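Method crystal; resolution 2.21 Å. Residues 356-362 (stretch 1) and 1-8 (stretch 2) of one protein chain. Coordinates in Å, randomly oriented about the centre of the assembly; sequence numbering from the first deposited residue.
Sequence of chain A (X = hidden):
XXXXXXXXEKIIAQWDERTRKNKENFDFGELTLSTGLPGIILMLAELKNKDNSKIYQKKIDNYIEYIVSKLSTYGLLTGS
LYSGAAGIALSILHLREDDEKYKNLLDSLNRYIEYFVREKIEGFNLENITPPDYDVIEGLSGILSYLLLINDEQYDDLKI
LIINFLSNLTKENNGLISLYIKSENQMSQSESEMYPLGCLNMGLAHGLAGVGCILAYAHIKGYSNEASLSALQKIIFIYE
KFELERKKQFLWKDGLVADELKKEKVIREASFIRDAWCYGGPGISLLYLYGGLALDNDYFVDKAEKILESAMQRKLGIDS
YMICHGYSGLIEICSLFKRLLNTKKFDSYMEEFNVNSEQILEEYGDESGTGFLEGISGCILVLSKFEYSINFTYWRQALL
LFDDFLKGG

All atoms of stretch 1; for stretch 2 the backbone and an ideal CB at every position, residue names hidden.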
# COMPACT_ATOMS: atom_id res chain seq x y z
N ASN A 356 0.62 24.37 5.84
CA ASN A 356 -0.76 24.41 5.34
C ASN A 356 -1.75 23.46 6.03
O ASN A 356 -2.85 23.26 5.52
CB ASN A 356 -0.76 24.14 3.82
CG ASN A 356 -0.12 25.29 3.02
OD1 ASN A 356 -0.17 26.44 3.43
ND2 ASN A 356 0.48 24.97 1.87
N SER A 357 -1.37 22.92 7.19
CA SER A 357 -2.05 21.74 7.77
C SER A 357 -3.47 22.02 8.21
O SER A 357 -4.36 21.18 8.05
CB SER A 357 -1.27 21.19 8.96
OG SER A 357 -1.73 21.80 10.17
N GLU A 358 -3.66 23.20 8.80
CA GLU A 358 -4.95 23.64 9.31
C GLU A 358 -5.99 23.72 8.20
O GLU A 358 -7.10 23.18 8.32
CB GLU A 358 -4.81 25.00 10.03
CG GLU A 358 -4.47 26.22 9.14
CD GLU A 358 -3.12 26.09 8.40
OE1 GLU A 358 -2.13 25.64 9.02
OE2 GLU A 358 -3.07 26.46 7.19
N GLN A 359 -5.62 24.40 7.12
CA GLN A 359 -6.48 24.54 5.95
C GLN A 359 -6.73 23.16 5.30
O GLN A 359 -7.81 22.90 4.77
CB GLN A 359 -5.87 25.55 4.97
CG GLN A 359 -6.44 25.50 3.56
CD GLN A 359 -5.95 26.63 2.66
OE1 GLN A 359 -5.35 27.60 3.12
NE2 GLN A 359 -6.24 26.52 1.36
N ILE A 360 -5.75 22.28 5.36
CA ILE A 360 -5.90 20.95 4.77
C ILE A 360 -7.06 20.16 5.43
O ILE A 360 -7.90 19.61 4.73
CB ILE A 360 -4.55 20.16 4.75
CG1 ILE A 360 -3.59 20.79 3.74
CG2 ILE A 360 -4.80 18.69 4.40
CD1 ILE A 360 -2.11 20.38 3.88
N LEU A 361 -7.12 20.15 6.76
CA LEU A 361 -8.18 19.44 7.48
C LEU A 361 -9.56 20.08 7.39
O LEU A 361 -10.56 19.37 7.26
CB LEU A 361 -7.82 19.28 8.95
CG LEU A 361 -6.77 18.23 9.33
CD1 LEU A 361 -6.80 17.99 10.83
CD2 LEU A 361 -6.98 16.92 8.57
N GLU A 362 -9.61 21.41 7.47
CA GLU A 362 -10.86 22.15 7.45
C GLU A 362 -11.55 22.03 6.09
O GLU A 362 -12.77 21.86 6.02
CB GLU A 362 -10.60 23.62 7.79
CG GLU A 362 -11.85 24.47 7.97
CD GLU A 362 -11.60 25.94 7.65
OE1 GLU A 362 -10.81 26.58 8.39
OE2 GLU A 362 -12.18 26.44 6.66
N UNK A 1 -0.80 22.81 17.03
CA UNK A 1 -2.06 22.67 16.22
C UNK A 1 -3.14 21.90 17.00
O UNK A 1 -3.02 20.68 17.24
CB UNK A 1 -1.77 21.95 14.90
N UNK A 2 -4.17 22.65 17.41
CA UNK A 2 -5.27 22.11 18.23
C UNK A 2 -6.39 21.51 17.37
O UNK A 2 -7.36 20.96 17.91
CB UNK A 2 -5.84 23.21 19.13
N UNK A 3 -6.26 21.63 16.05
CA UNK A 3 -7.29 21.15 15.15
C UNK A 3 -7.33 19.63 14.87
O UNK A 3 -8.37 19.11 14.48
CB UNK A 3 -7.13 21.89 13.82
N UNK A 4 -6.21 18.92 15.07
CA UNK A 4 -6.24 17.45 15.06
C UNK A 4 -7.20 16.92 16.13
O UNK A 4 -8.08 16.13 15.83
CB UNK A 4 -4.84 16.88 15.29
N UNK A 5 -7.07 17.41 17.36
CA UNK A 5 -7.93 16.96 18.45
C UNK A 5 -9.43 17.11 18.12
O UNK A 5 -10.19 16.16 18.22
CB UNK A 5 -7.60 17.74 19.72
N UNK A 6 -9.85 18.32 17.72
CA UNK A 6 -11.24 18.54 17.31
C UNK A 6 -11.73 17.56 16.23
O UNK A 6 -12.81 16.96 16.34
CB UNK A 6 -11.39 19.97 16.80
N UNK A 7 -10.95 17.41 15.18
CA UNK A 7 -11.29 16.48 14.11
C UNK A 7 -11.36 15.00 14.54
O UNK A 7 -12.26 14.28 14.11
CB UNK A 7 -10.26 16.63 12.99
N UNK A 8 -10.43 14.58 15.39
CA UNK A 8 -10.43 13.22 15.86
C UNK A 8 -11.73 12.96 16.65
O UNK A 8 -12.40 11.94 16.45
CB UNK A 8 -9.19 12.95 16.72

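The two segments run nearly parallel, their helix axes 14° apart and 10.7 Å at closest approach, and stretch 2 meets a face made by Ser357, Glu358 and Leu361.

At position 1 the CA-to-CB bond points toward stretch 1, with the ideal CB 4.7 Å from Ser357 OG. That hydroxyl can donate or accept, so a carboxamide or a long chain with a polar end would suit. The deposited residue is Lys1. Its chain folds round through chi1 p, chi3 m and chi4 p, and NZ donates a short hydrogen bond to Ser357 OG at 2.5 Å.

Position 2 has nothing of stretch 1 within 5.5 Å of its ideal CB. Stretch 1 sets no requirement here; it is Lys2, which makes no contact with it.

Position 3 points toward the other helix, and its CA lies 6.8 Å from that of Glu358. The ideal CB is 4.9 Å from Leu361 CD1 and 5.3 Å from Glu358 CA, which leaves room for a side chain of modest size, either apolar to cover the leucine or a flat polar group laid over the backbone. Asn3 takes the second course. Its ND2 packs 3.5 Å from Glu358 CA and 3.7 Å from Leu361 CB without a hydrogen bond to stretch 1, while OD1 accepts one from Lys1 NZ at 3.0 Å. The lysine amine thus links Asn3 to Ser357.

Position 4 points sideways, with its ideal CB 5.0 Å from Leu361 CD1. An aliphatic residue such as leucine, valine or isoleucine could extend the apolar surface. Ile4 does so, bringing CG1 to 4.1 Å from Leu361 CD1.

Position 5 is out of reach, so stretch 1 sets no requirement; it is Lys5. Position 6 points sideways with open space beside its CB, where a long chain could lean back. Arg6 does bring its end nearer, but stays beyond contact.

Position 7 is one helical turn beyond position 3 and also points toward stretch 1, its ideal CB 4.3 Å from Leu361 CD1. A small or medium aliphatic residue would be the obvious choice, though a polar one could serve if its hydrogens were satisfied elsewhere. Asn7 places one of its two amide hydrogens within its own helix: ND2 donates to Asn3 O at 2.7 Å, an acceptor shared with Asn7 N at 3.2 Å, and the same ND2 lies 3.8 Å from Leu361 CD1.

Position 8 is out of reach; it is Val8.

Stretch 2 1-8: KKNIKRNV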
# COMPACT_ATOMS: atom_id res chain seq x y z
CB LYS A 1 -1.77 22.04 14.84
CG LYS A 1 -0.88 20.76 14.85
CD LYS A 1 -0.37 20.34 13.44
CE LYS A 1 -1.39 19.53 12.63
NZ LYS A 1 -2.55 20.39 12.13
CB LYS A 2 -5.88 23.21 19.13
CG LYS A 2 -4.92 23.80 20.17
CD LYS A 2 -5.44 25.12 20.73
CE LYS A 2 -4.50 25.68 21.80
NZ LYS A 2 -5.00 25.46 23.19
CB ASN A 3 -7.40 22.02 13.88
CG ASN A 3 -6.45 21.60 12.77
OD1 ASN A 3 -5.32 21.14 13.00
ND2 ASN A 3 -6.92 21.78 11.53
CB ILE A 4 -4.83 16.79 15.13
CG1 ILE A 4 -4.09 17.06 13.81
CG2 ILE A 4 -4.93 15.28 15.41
CD1 ILE A 4 -2.87 16.25 13.54
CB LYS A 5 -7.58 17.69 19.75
CG LYS A 5 -8.15 17.05 20.99
CD LYS A 5 -8.01 18.00 22.12
CE LYS A 5 -7.98 17.31 23.42
NZ LYS A 5 -8.26 18.30 24.53
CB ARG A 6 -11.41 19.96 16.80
CG ARG A 6 -12.87 20.35 16.54
CD ARG A 6 -13.02 21.85 16.35
NE ARG A 6 -12.46 22.27 15.07
CZ ARG A 6 -11.25 22.82 14.91
NH1 ARG A 6 -10.47 23.03 15.98
NH2 ARG A 6 -10.84 23.16 13.70
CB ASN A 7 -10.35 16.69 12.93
CG ASN A 7 -10.75 17.89 12.12
OD1 ASN A 7 -11.65 17.80 11.29
ND2 ASN A 7 -10.14 19.05 12.42
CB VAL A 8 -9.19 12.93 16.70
CG1 VAL A 8 -9.31 11.57 17.40
CG2 VAL A 8 -7.94 12.97 15.82
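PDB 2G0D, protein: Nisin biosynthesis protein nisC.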